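Local coordinates for protein transcriptional repressor (Vibrio fischeri, PDB 3KV1) that probably represses transcription as a DNA-binding regulator of the SorC family, with a domain thought to sense a sugar or related small ligand, at residues Val59-Gly64 against His102-Leu107; Phe151-Ile156 against Asn223-Ala228. One frame throughout, in Å; residues are numbered along the deposited sequence. Where two conformers were deposited one is given.

Interaction 1: Val59-Gly64 against His102-Leu107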
ATOM      1  N   VAL A  59     -13.416  -7.104  -5.047  1.00 18.18           N
ATOM      2  CA  VAL A  59     -14.175  -6.462  -3.955  1.00 15.44           C
ATOM      3  C   VAL A  59     -13.534  -5.102  -3.646  1.00 17.10           C
ATOM      4  O   VAL A  59     -12.292  -5.031  -3.435  1.00 21.17           O
ATOM      5  CB  VAL A  59     -14.151  -7.338  -2.642  1.00 17.76           C
ATOM      6  CG1 VAL A  59     -15.058  -6.711  -1.586  1.00 21.00           C
ATOM      7  CG2 VAL A  59     -14.551  -8.815  -2.942  1.00 22.90           C
ATOM      8  N   ALA A  60     -14.329  -4.018  -3.675  1.00 16.03           N
ATOM      9  CA  ALA A  60     -13.875  -2.699  -3.237  1.00 18.70           C
ATOM     10  C   ALA A  60     -14.043  -2.687  -1.732  1.00 21.01           C
ATOM     11  O   ALA A  60     -15.173  -2.825  -1.284  1.00 17.75           O
ATOM     12  CB  ALA A  60     -14.746  -1.606  -3.836  1.00 19.04           C
ATOM     13  N   VAL A  61     -12.969  -2.418  -0.982  1.00 14.28           N
ATOM     14  CA  VAL A  61     -12.974  -2.657   0.461  1.00 15.39           C
ATOM     15  C   VAL A  61     -12.803  -1.334   1.226  1.00 17.24           C
ATOM     16  O   VAL A  61     -11.890  -0.561   0.935  1.00 17.04           O
ATOM     17  CB  VAL A  61     -11.827  -3.625   0.815  1.00 14.93           C
ATOM     18  CG1 VAL A  61     -11.685  -3.793   2.345  1.00 18.51           C
ATOM     19  CG2 VAL A  61     -12.033  -5.022   0.127  1.00 17.67           C
ATOM     20  N   GLY A  62     -13.708  -1.055   2.170  1.00 17.14           N
ATOM     21  CA  GLY A  62     -13.578   0.149   2.995  1.00 16.66           C
ATOM     22  C   GLY A  62     -12.804  -0.132   4.273  1.00 16.80           C
ATOM     23  O   GLY A  62     -12.140  -1.152   4.404  1.00 19.32           O
ATOM     24  N   GLN A  63     -12.856   0.790   5.231  1.00 16.97           N
ATOM     25  CA  GLN A  63     -11.945   0.669   6.359  1.00 16.69           C
ATOM     26  C   GLN A  63     -12.726   0.394   7.631  1.00 18.52           C
ATOM     27  O   GLN A  63     -13.958   0.395   7.630  1.00 20.64           O
ATOM     28  CB  GLN A  63     -11.123   1.945   6.538  1.00 18.78           C
ATOM     29  CG  GLN A  63     -11.927   3.200   6.781  1.00 22.74           C
ATOM     30  CD  GLN A  63     -11.042   4.413   7.070  1.00 26.12           C
ATOM     31  OE1 GLN A  63      -9.861   4.470   6.695  1.00 24.17           O
ATOM     32  NE2 GLN A  63     -11.634   5.419   7.710  1.00 21.78           N
ATOM     33  N   GLY A  64     -12.003   0.190   8.720  1.00 19.36           N
ATOM     34  CA  GLY A  64     -12.667   0.162  10.027  1.00 22.38           C
ATOM     35  C   GLY A  64     -13.020  -1.205  10.600  1.00 21.42           C
ATOM     36  O   GLY A  64     -12.817  -2.250   9.966  1.00 20.03           O
ATOM     37  N   HIS A 102      -4.636  -2.867   4.823  1.00 19.11           N
ATOM     38  CA  HIS A 102      -4.356  -4.015   5.694  1.00 21.25           C
ATOM     39  C   HIS A 102      -5.464  -5.064   5.609  1.00 22.07           C
ATOM     40  O   HIS A 102      -5.188  -6.250   5.493  1.00 23.14           O
ATOM     41  CB  HIS A 102      -4.204  -3.575   7.153  1.00 28.20           C
ATOM     42  CG  HIS A 102      -2.906  -2.897   7.448  1.00 48.23           C
ATOM     43  ND1 HIS A 102      -1.744  -3.594   7.704  1.00 60.55           N
ATOM     44  CD2 HIS A 102      -2.588  -1.583   7.537  1.00 54.09           C
ATOM     45  CE1 HIS A 102      -0.762  -2.737   7.930  1.00 62.31           C
ATOM     46  NE2 HIS A 102      -1.249  -1.511   7.836  1.00 56.80           N
ATOM     47  N   ILE A 103      -6.713  -4.608   5.616  1.00 15.76           N
ATOM     48  CA  ILE A 103      -7.843  -5.519   5.483  1.00 18.59           C
ATOM     49  C   ILE A 103      -7.783  -6.282   4.156  1.00 16.82           C
ATOM     50  O   ILE A 103      -7.979  -7.496   4.142  1.00 17.83           O
ATOM     51  CB  ILE A 103      -9.176  -4.786   5.622  1.00 16.23           C
ATOM     52  CG1 ILE A 103      -9.241  -4.118   7.027  1.00 15.75           C
ATOM     53  CG2 ILE A 103     -10.327  -5.761   5.429  1.00 16.85           C
ATOM     54  CD1 ILE A 103     -10.456  -3.106   7.166  1.00 21.77           C
ATOM     55  N   CYS A 104      -7.467  -5.593   3.059  1.00 18.78           N
ATOM     56  CA  CYS A 104      -7.407  -6.279   1.762  1.00 15.27           C
ATOM     57  C   CYS A 104      -6.315  -7.353   1.796  1.00 19.27           C
ATOM     58  O   CYS A 104      -6.494  -8.465   1.263  1.00 19.66           O
ATOM     59  CB  CYS A 104      -7.057  -5.297   0.625  1.00 19.44           C
ATOM     60  SG  CYS A 104      -8.496  -4.228   0.199  1.00 21.86           S
ATOM     61  N   ARG A 105      -5.182  -7.026   2.398  1.00 18.55           N
ATOM     62  CA  ARG A 105      -4.112  -8.021   2.482  1.00 18.07           C
ATOM     63  C   ARG A 105      -4.542  -9.275   3.250  1.00 21.48           C
ATOM     64  O   ARG A 105      -4.232 -10.415   2.856  1.00 22.38           O
ATOM     65  CB  ARG A 105      -2.825  -7.396   3.073  1.00 23.98           C
ATOM     66  CG  ARG A 105      -2.126  -6.533   2.014  1.00 30.27           C
ATOM     67  CD  ARG A 105      -1.428  -5.278   2.549  1.00 42.95           C
ATOM     68  NE  ARG A 105      -0.568  -5.526   3.692  1.00 42.35           N
ATOM     69  CZ  ARG A 105       0.070  -4.568   4.361  1.00 47.04           C
ATOM     70  NH1 ARG A 105      -0.057  -3.294   3.995  1.00 48.64           N
ATOM     71  NH2 ARG A 105       0.843  -4.878   5.396  1.00 40.82           N
ATOM     72  N   ARG A 106      -5.262  -9.062   4.343  1.00 20.85           N
ATOM     73  CA  ARG A 106      -5.754 -10.190   5.150  1.00 20.99           C
ATOM     74  C   ARG A 106      -6.825 -10.990   4.417  1.00 19.71           C
ATOM     75  O   ARG A 106      -6.836 -12.223   4.481  1.00 21.77           O
ATOM     76  CB  ARG A 106      -6.260  -9.698   6.524  1.00 23.72           C
ATOM     77  CG  ARG A 106      -5.111  -9.134   7.371  1.00 34.26           C
ATOM     78  CD  ARG A 106      -5.365  -9.277   8.867  1.00 50.00           C
ATOM     79  NE  ARG A 106      -6.537  -8.521   9.297  1.00 54.75           N
ATOM     80  CZ  ARG A 106      -6.508  -7.245   9.663  1.00 65.28           C
ATOM     81  NH1 ARG A 106      -5.356  -6.579   9.656  1.00 71.84           N
ATOM     82  NH2 ARG A 106      -7.626  -6.630  10.040  1.00 62.65           N
ATOM     83  N   LEU A 107      -7.710 -10.290   3.741  1.00 17.70           N
ATOM     84  CA  LEU A 107      -8.708 -10.941   2.871  1.00 20.62           C
ATOM     85  C   LEU A 107      -8.033 -11.765   1.768  1.00 23.99           C
ATOM     86  O   LEU A 107      -8.417 -12.887   1.515  1.00 21.93           O
ATOM     87  CB  LEU A 107      -9.655  -9.920   2.271  1.00 17.61           C
ATOM     88  CG  LEU A 107     -10.675  -9.258   3.218  1.00 19.22           C
ATOM     89  CD1 LEU A 107     -11.379  -8.096   2.513  1.00 19.76           C
ATOM     90  CD2 LEU A 107     -11.654 -10.350   3.715  1.00 21.28           C
TER
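One face of the His102 ring carries Arg105 NH1, 4.0 Å above the plane and shifted toward the rim; in return, His102 ND1 lies over one face of the Arg105 guanidinium. Both groups are on the helix flank turned from Val59-Gly64 and face the second subunit, whose Ser115 O accepts a hydrogen bond from Arg105 NH2; NH1 also forms a salt bridge with Asp101. The contact itself is apolar and buried, with no hydrogen bond between the segments. Val61 carries it: CG1, anti to the backbone N (chi1 174°), meets Ile103 CG2 at an oblique crossing, while CG2 meets Leu107 CD1 tip to tip at 3.9 Å. Between these branches Cys104 SG presses on Val61 CB at 3.4 Å, the closest approach here. Beyond the strand end, Ile103 CD1 lies 3.8 Å from Gly62 O and equally far from Gly64 O; Gly62 O is buried without a polar partner in the model. Gln63 extends its amide away from the helix, where NE2 bonds Tyr123 OH and a glycerol. Gly64 stands at the N-cap position of helix 65-72. The axes of 102-107 and 59-61 run obliquely antiparallel, 142° between their directions: helix-on-sheet packing of a Rossmann-like alpha/beta domain.

Interaction 2: Phe151-Ile156 against Asn223-Ala228; sequences FALVGI and NVVAMA
Strands 151-158 and 223-227 are parallel neighbours within the central sheet of this Rossmann-like domain, their short axes 4.5 Å apart and nearly parallel. Five backbone hydrogen bonds alternate in donor direction, as a parallel ladder requires. Val154 N to Val225 O is the straightest, 170° at the hydrogen, with the donor almost along the C=O axis. Met227 N to Val154 O is the most bent, at 132° over 3.0 Å, although its donor stays in the carbonyl plane. CA-H...O contacts supplement the ladder; in one, Ala226 CA lies 3.2 Å from Val154 O. Side chains alternate between two faces. On the face of Ala152, Val154, Val224 and Ala226, Val154 CG2 stands between its own backbone N and carbonyl carbon, and reaches both Val224 CG1 and Ala226 CB at 4.1 Å. Ile156 CD1 adds a further methyl against Ala226 CB. The other face, which helices 34-52 and 65-72 cover, holds Leu153, Val225 and selenomethionine Met227. There the Met227 chain bends at its last torsion, and its SE meets Leu153 CD1 in an oblique crossing at 3.6 Å. On this same face, at the start of the strands, Phe151 and Asn223 extend side by side, ring and amide planes 30° apart. Asn223 OD1 bonds Lys23 NZ and ND2 bonds Glu150 O, while ND2 sits 4.0 Å above one face of the Phe151 ring, offset toward its rim.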
ATOM      1  N   PHE A 151     -18.288  -6.446  -6.048  1.00 17.41           N
ATOM      2  CA  PHE A 151     -18.734  -6.281  -4.657  1.00 17.66           C
ATOM      3  C   PHE A 151     -18.082  -5.075  -4.024  1.00 15.07           C
ATOM      4  O   PHE A 151     -16.996  -4.684  -4.443  1.00 16.20           O
ATOM      5  CB  PHE A 151     -18.292  -7.473  -3.792  1.00 18.89           C
ATOM      6  CG  PHE A 151     -18.810  -8.801  -4.283  1.00 21.37           C
ATOM      7  CD1 PHE A 151     -18.120  -9.503  -5.296  1.00 22.24           C
ATOM      8  CD2 PHE A 151     -19.955  -9.354  -3.711  1.00 22.67           C
ATOM      9  CE1 PHE A 151     -18.593 -10.718  -5.759  1.00 18.59           C
ATOM     10  CE2 PHE A 151     -20.444 -10.589  -4.177  1.00 23.69           C
ATOM     11  CZ  PHE A 151     -19.743 -11.264  -5.197  1.00 18.85           C
ATOM     12  N   ALA A 152     -18.714  -4.548  -2.956  1.00 18.32           N
ATOM     13  CA  ALA A 152     -18.025  -3.623  -2.055  1.00 16.91           C
ATOM     14  C   ALA A 152     -18.270  -4.137  -0.653  1.00 16.27           C
ATOM     15  O   ALA A 152     -19.347  -4.679  -0.368  1.00 19.47           O
ATOM     16  CB  ALA A 152     -18.556  -2.159  -2.215  1.00 17.49           C
ATOM     17  N   LEU A 153     -17.282  -4.010   0.218  1.00 15.36           N
ATOM     18  CA  LEU A 153     -17.450  -4.460   1.588  1.00 15.90           C
ATOM     19  C   LEU A 153     -17.227  -3.211   2.450  1.00 16.64           C
ATOM     20  O   LEU A 153     -16.125  -2.680   2.526  1.00 18.66           O
ATOM     21  CB  LEU A 153     -16.424  -5.570   1.848  1.00 19.08           C
ATOM     22  CG  LEU A 153     -16.388  -6.138   3.250  1.00 24.72           C
ATOM     23  CD1 LEU A 153     -17.718  -6.885   3.502  1.00 32.88           C
ATOM     24  CD2 LEU A 153     -15.204  -7.090   3.295  1.00 22.61           C
ATOM     25  N   VAL A 154     -18.297  -2.682   3.033  1.00 16.44           N
ATOM     26  CA  VAL A 154     -18.155  -1.409   3.732  1.00 16.95           C
ATOM     27  C   VAL A 154     -18.879  -1.431   5.067  1.00 18.50           C
ATOM     28  O   VAL A 154     -19.868  -2.166   5.245  1.00 19.93           O
ATOM     29  CB  VAL A 154     -18.727  -0.267   2.865  1.00 17.94           C
ATOM     30  CG1 VAL A 154     -17.821   0.017   1.645  1.00 23.43           C
ATOM     31  CG2 VAL A 154     -20.192  -0.599   2.423  1.00 20.74           C
ATOM     32  N   GLY A 155     -18.410  -0.619   6.000  1.00 17.45           N
ATOM     33  CA  GLY A 155     -19.107  -0.497   7.271  1.00 17.79           C
ATOM     34  C   GLY A 155     -19.936   0.765   7.226  1.00 18.51           C
ATOM     35  O   GLY A 155     -19.650   1.668   6.429  1.00 18.52           O
ATOM     36  N   ILE A 156     -20.973   0.852   8.066  1.00 19.88           N
ATOM     37  CA  ILE A 156     -21.721   2.105   8.180  1.00 16.88           C
ATOM     38  C   ILE A 156     -21.307   2.696   9.523  1.00 20.10           C
ATOM     39  O   ILE A 156     -21.523   2.070  10.573  1.00 23.76           O
ATOM     40  CB  ILE A 156     -23.239   1.863   8.195  1.00 18.62           C
ATOM     41  CG1 ILE A 156     -23.661   1.105   6.928  1.00 21.59           C
ATOM     42  CG2 ILE A 156     -24.004   3.230   8.362  1.00 22.37           C
ATOM     43  CD1 ILE A 156     -25.122   0.554   6.980  1.00 28.72           C
ATOM     44  N   ASN A 223     -22.929  -5.335  -5.972  1.00 19.84           N
ATOM     45  CA  ASN A 223     -23.196  -5.967  -4.699  1.00 18.13           C
ATOM     46  C   ASN A 223     -22.504  -5.247  -3.545  1.00 20.36           C
ATOM     47  O   ASN A 223     -21.424  -5.673  -3.114  1.00 21.05           O
ATOM     48  CB  ASN A 223     -22.724  -7.434  -4.712  1.00 19.78           C
ATOM     49  CG  ASN A 223     -23.447  -8.268  -5.764  1.00 22.38           C
ATOM     50  OD1 ASN A 223     -24.630  -8.557  -5.625  1.00 24.27           O
ATOM     51  ND2 ASN A 223     -22.752  -8.594  -6.833  1.00 22.08           N
ATOM     52  N   VAL A 224     -23.132  -4.179  -3.072  1.00 19.48           N
ATOM     53  CA  VAL A 224     -22.607  -3.402  -1.946  1.00 19.71           C
ATOM     54  C   VAL A 224     -23.077  -4.099  -0.683  1.00 16.82           C
ATOM     55  O   VAL A 224     -24.280  -4.191  -0.404  1.00 18.97           O
ATOM     56  CB  VAL A 224     -23.108  -1.956  -2.029  1.00 17.73           C
ATOM     57  CG1 VAL A 224     -22.757  -1.168  -0.781  1.00 20.92           C
ATOM     58  CG2 VAL A 224     -22.502  -1.277  -3.326  1.00 20.16           C
ATOM     59  N   VAL A 225     -22.114  -4.634   0.058  1.00 17.97           N
ATOM     60  CA  VAL A 225     -22.410  -5.332   1.297  1.00 16.61           C
ATOM     61  C   VAL A 225     -22.052  -4.377   2.431  1.00 20.59           C
ATOM     62  O   VAL A 225     -20.877  -4.015   2.594  1.00 21.30           O
ATOM     63  CB  VAL A 225     -21.495  -6.553   1.461  1.00 20.10           C
ATOM     64  CG1 VAL A 225     -21.775  -7.220   2.841  1.00 21.28           C
ATOM     65  CG2 VAL A 225     -21.669  -7.540   0.278  1.00 22.40           C
ATOM     66  N   ALA A 226     -23.049  -3.995   3.211  1.00 18.88           N
ATOM     67  CA  ALA A 226     -22.844  -2.973   4.242  1.00 19.70           C
ATOM     68  C   ALA A 226     -23.116  -3.605   5.601  1.00 23.48           C
ATOM     69  O   ALA A 226     -24.097  -4.345   5.803  1.00 22.44           O
ATOM     70  CB  ALA A 226     -23.752  -1.767   4.009  1.00 22.75           C
HETATM   71  N   MSE A 227     -22.294  -3.222   6.566  0.56 19.98           N
HETATM   72  CA  MSE A 227     -22.251  -3.920   7.825  0.56 19.06           C
HETATM   73  C   MSE A 227     -22.326  -2.951   9.018  0.56 20.70           C
HETATM   74  O   MSE A 227     -21.548  -2.009   9.094  0.56 19.66           O
HETATM   75  CB  MSE A 227     -20.939  -4.710   7.854  0.56 16.35           C
HETATM   76  CG  MSE A 227     -20.666  -5.533   6.578  0.56 19.25           C
HETATM   77 SE   MSE A 227     -18.934  -6.379   6.897  0.56 34.82          SE
HETATM   78  CE  MSE A 227     -19.391  -7.029   8.790  0.56 23.15           C
ATOM     79  N   ALA A 228     -23.248  -3.186   9.953  1.00 19.48           N
ATOM     80  CA  ALA A 228     -23.245  -2.409  11.201  1.00 21.48           C
ATOM     81  C   ALA A 228     -23.766  -3.295  12.318  1.00 24.03           C
ATOM     82  O   ALA A 228     -24.659  -4.092  12.101  1.00 30.72           O
ATOM     83  CB  ALA A 228     -24.116  -1.185  11.070  1.00 29.50           C
TER

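How the interactions relate
Interactions 1 and 2 share one sheet, with centres about 11 Å apart, because strands 58-61 and 151-158 are neighbours. Ala60 joins them: its O lies 2.8 Å from Leu153 N and its N 2.9 Å from Phe151 O, both probable hydrogen bonds. Val59 CG1 also packs on Leu153 CB at 3.9 Å. Strand 151-158 thus pairs with 58-61 along one edge and 223-227 along the other; Leu153 pairs through its backbone with Ala60 and with its side chain touches Leu107 of helix 100-111. Bound glycerol, probably from crystallisation, comes within about 3 Å of the Gln63 side chain and about 4 Å of Gly155 (nearest atoms), consistent with a ligand pocket near Gly155 and the segment after strand 58-61.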